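Local atomic coordinates of gifsy-2 prophage ATP-binding sugar transporter-like protein (Salmonella typhimurium LT2, PDB entry 2PP6), a protein that is of unsettled function, resembles ATP-binding sugar transporters of prophage origin and may bind ATP, and folds as a small beta barrel. Residues 53-58 against 70-75. Numbering follows the deposited sequence.
Sequences KNVVVF and VVLRGS
L72 reaches across the inside of a small antiparallel beta barrel with one methyl, CD2, to meet the aliphatic part of K53 and a branch of V55. Strands 53-57 and 69-72 are not neighbours in the sheet: strands 88-95 and 75-85 come between them, so the contact joins two walls of the barrel through side chains, with the closest CA atoms, those of K53 and L72, still 10.0 Å apart. CD2 continues the L72 side chain in an extended line, CG being nearly anti to the backbone N (chi1 159°) and CD2 anti to CA. L72 CD2 lies 4.4 Å from V55 CG1, a loose apolar approach between buried side chains. K53 CG comes alongside L72 CD2 at 4.3 Å. M25 and V27 of strand 25-29 also pack on L72, and V36 of strand 32-38 on V55, which ties the pair into the hydrophobic interior.

The side chain of K53 sets out toward L72 and then bends at the next two bonds (chi2 83°, chi3 66°), which carries its amino group past the leucine to the region of R73. There K53 NZ stands 5.2 Å from R73 NH1, without contact. The two cations share one carboxylate, that of E38: its OE2 forms a salt bridge with R73 NH1, and its OE1 makes a long, weak ion pair with K53 NZ.

Immediately after L72 the chain reverses in a type I' turn, with R73 and G74 at its two central positions, and passes into strand 75-85. The resulting two-residue beta-hairpin is closed by reciprocal backbone hydrogen bonds, L72 N to S75 O at 2.8 Å and S75 N to L72 O at 3.0 Å.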
loop_
_atom_site.group_PDB
_atom_site.type_symbol
_atom_site.label_atom_id
_atom_site.label_comp_id
_atom_site.label_asym_id
_atom_site.label_seq_id
_atom_site.Cartn_x
_atom_site.Cartn_y
_atom_site.Cartn_z
ATOM N N LYS A 53 30.069 -7.976 -1.611
ATOM C CA LYS A 53 28.662 -7.993 -2.026
ATOM C C LYS A 53 27.672 -7.990 -0.845
ATOM O O LYS A 53 27.955 -8.530 0.227
ATOM C CB LYS A 53 28.414 -9.221 -2.904
ATOM C CG LYS A 53 27.045 -9.272 -3.548
ATOM C CD LYS A 53 26.987 -8.453 -4.814
ATOM C CE LYS A 53 27.875 -9.061 -5.882
ATOM N NZ LYS A 53 27.756 -8.329 -7.171
ATOM N N ASN A 54 26.504 -7.391 -1.059
ATOM C CA ASN A 54 25.473 -7.302 -0.025
ATOM C C ASN A 54 24.098 -7.731 -0.552
ATOM O O ASN A 54 23.674 -7.286 -1.610
ATOM C CB ASN A 54 25.418 -5.873 0.501
ATOM C CG ASN A 54 25.259 -5.824 1.991
ATOM O OD1 ASN A 54 24.156 -5.962 2.510
ATOM N ND2 ASN A 54 26.368 -5.657 2.699
ATOM N N VAL A 55 23.395 -8.594 0.175
ATOM C CA VAL A 55 22.089 -9.065 -0.293
ATOM C C VAL A 55 21.138 -9.382 0.844
ATOM O O VAL A 55 21.576 -9.742 1.935
ATOM C CB VAL A 55 22.224 -10.363 -1.089
ATOM C CG1 VAL A 55 23.350 -10.246 -2.097
ATOM C CG2 VAL A 55 22.471 -11.523 -0.132
ATOM N N VAL A 56 19.836 -9.261 0.603
ATOM C CA VAL A 56 18.897 -9.625 1.650
ATOM C C VAL A 56 18.145 -10.889 1.205
ATOM O O VAL A 56 17.787 -11.041 0.040
ATOM C CB VAL A 56 17.944 -8.463 2.020
ATOM C CG1 VAL A 56 18.389 -7.205 1.360
ATOM C CG2 VAL A 56 16.538 -8.814 1.695
ATOM N N VAL A 57 17.957 -11.809 2.144
ATOM C CA VAL A 57 17.325 -13.095 1.894
ATOM C C VAL A 57 15.809 -13.088 1.995
ATOM O O VAL A 57 15.251 -12.817 3.055
ATOM C CB VAL A 57 17.890 -14.140 2.880
ATOM C CG1 VAL A 57 17.335 -15.527 2.568
ATOM C CG2 VAL A 57 19.397 -14.143 2.790
ATOM N N PHE A 58 15.134 -13.422 0.904
ATOM C CA PHE A 58 13.677 -13.426 0.916
ATOM C C PHE A 58 13.006 -14.755 1.242
ATOM O O PHE A 58 11.954 -14.773 1.868
ATOM C CB PHE A 58 13.145 -12.888 -0.405
ATOM C CG PHE A 58 13.177 -11.384 -0.498
ATOM C CD1 PHE A 58 12.004 -10.660 -0.588
ATOM C CD2 PHE A 58 14.389 -10.694 -0.481
ATOM C CE1 PHE A 58 12.033 -9.263 -0.658
ATOM C CE2 PHE A 58 14.426 -9.302 -0.556
ATOM C CZ PHE A 58 13.251 -8.584 -0.642
ATOM N N VAL A 70 28.272 -19.238 0.315
ATOM C CA VAL A 70 27.151 -18.858 -0.514
ATOM C C VAL A 70 27.558 -18.894 -1.965
ATOM O O VAL A 70 28.475 -18.182 -2.348
ATOM C CB VAL A 70 26.716 -17.423 -0.191
ATOM C CG1 VAL A 70 25.624 -16.980 -1.157
ATOM C CG2 VAL A 70 26.263 -17.337 1.250
ATOM N N VAL A 71 26.899 -19.710 -2.783
ATOM C CA VAL A 71 27.243 -19.723 -4.198
ATOM C C VAL A 71 26.317 -18.757 -4.906
ATOM O O VAL A 71 25.103 -18.959 -4.949
ATOM C CB VAL A 71 27.072 -21.096 -4.837
ATOM C CG1 VAL A 71 27.433 -21.005 -6.313
ATOM C CG2 VAL A 71 27.944 -22.116 -4.121
ATOM N N LEU A 72 26.887 -17.704 -5.467
ATOM C CA LEU A 72 26.091 -16.693 -6.144
ATOM C C LEU A 72 26.679 -16.366 -7.500
ATOM O O LEU A 72 27.846 -16.013 -7.616
ATOM C CB LEU A 72 26.018 -15.438 -5.263
ATOM C CG LEU A 72 25.681 -14.089 -5.888
ATOM C CD1 LEU A 72 24.447 -14.206 -6.749
ATOM C CD2 LEU A 72 25.454 -13.085 -4.786
ATOM N N ARG A 73 25.856 -16.490 -8.527
ATOM C CA ARG A 73 26.287 -16.230 -9.883
ATOM C C ARG A 73 27.547 -16.997 -10.298
ATOM O O ARG A 73 28.350 -16.520 -11.092
ATOM C CB ARG A 73 26.456 -14.732 -10.082
ATOM C CG ARG A 73 25.226 -14.135 -10.700
ATOM C CD ARG A 73 25.209 -12.630 -10.659
ATOM N NE ARG A 73 24.051 -12.136 -11.400
ATOM C CZ ARG A 73 23.637 -10.876 -11.388
ATOM N NH1 ARG A 73 24.291 -9.976 -10.663
ATOM N NH2 ARG A 73 22.576 -10.517 -12.104
ATOM N N GLY A 74 27.705 -18.199 -9.764
ATOM C CA GLY A 74 28.843 -19.014 -10.123
ATOM C C GLY A 74 30.052 -18.849 -9.236
ATOM O O GLY A 74 31.018 -19.591 -9.378
ATOM N N SER A 75 30.015 -17.893 -8.316
ATOM C CA SER A 75 31.162 -17.671 -7.437
ATOM C C SER A 75 30.836 -18.003 -5.996
ATOM O O SER A 75 29.680 -17.935 -5.580
ATOM C CB SER A 75 31.627 -16.222 -7.541
ATOM O OG SER A 75 31.409 -15.727 -8.852
#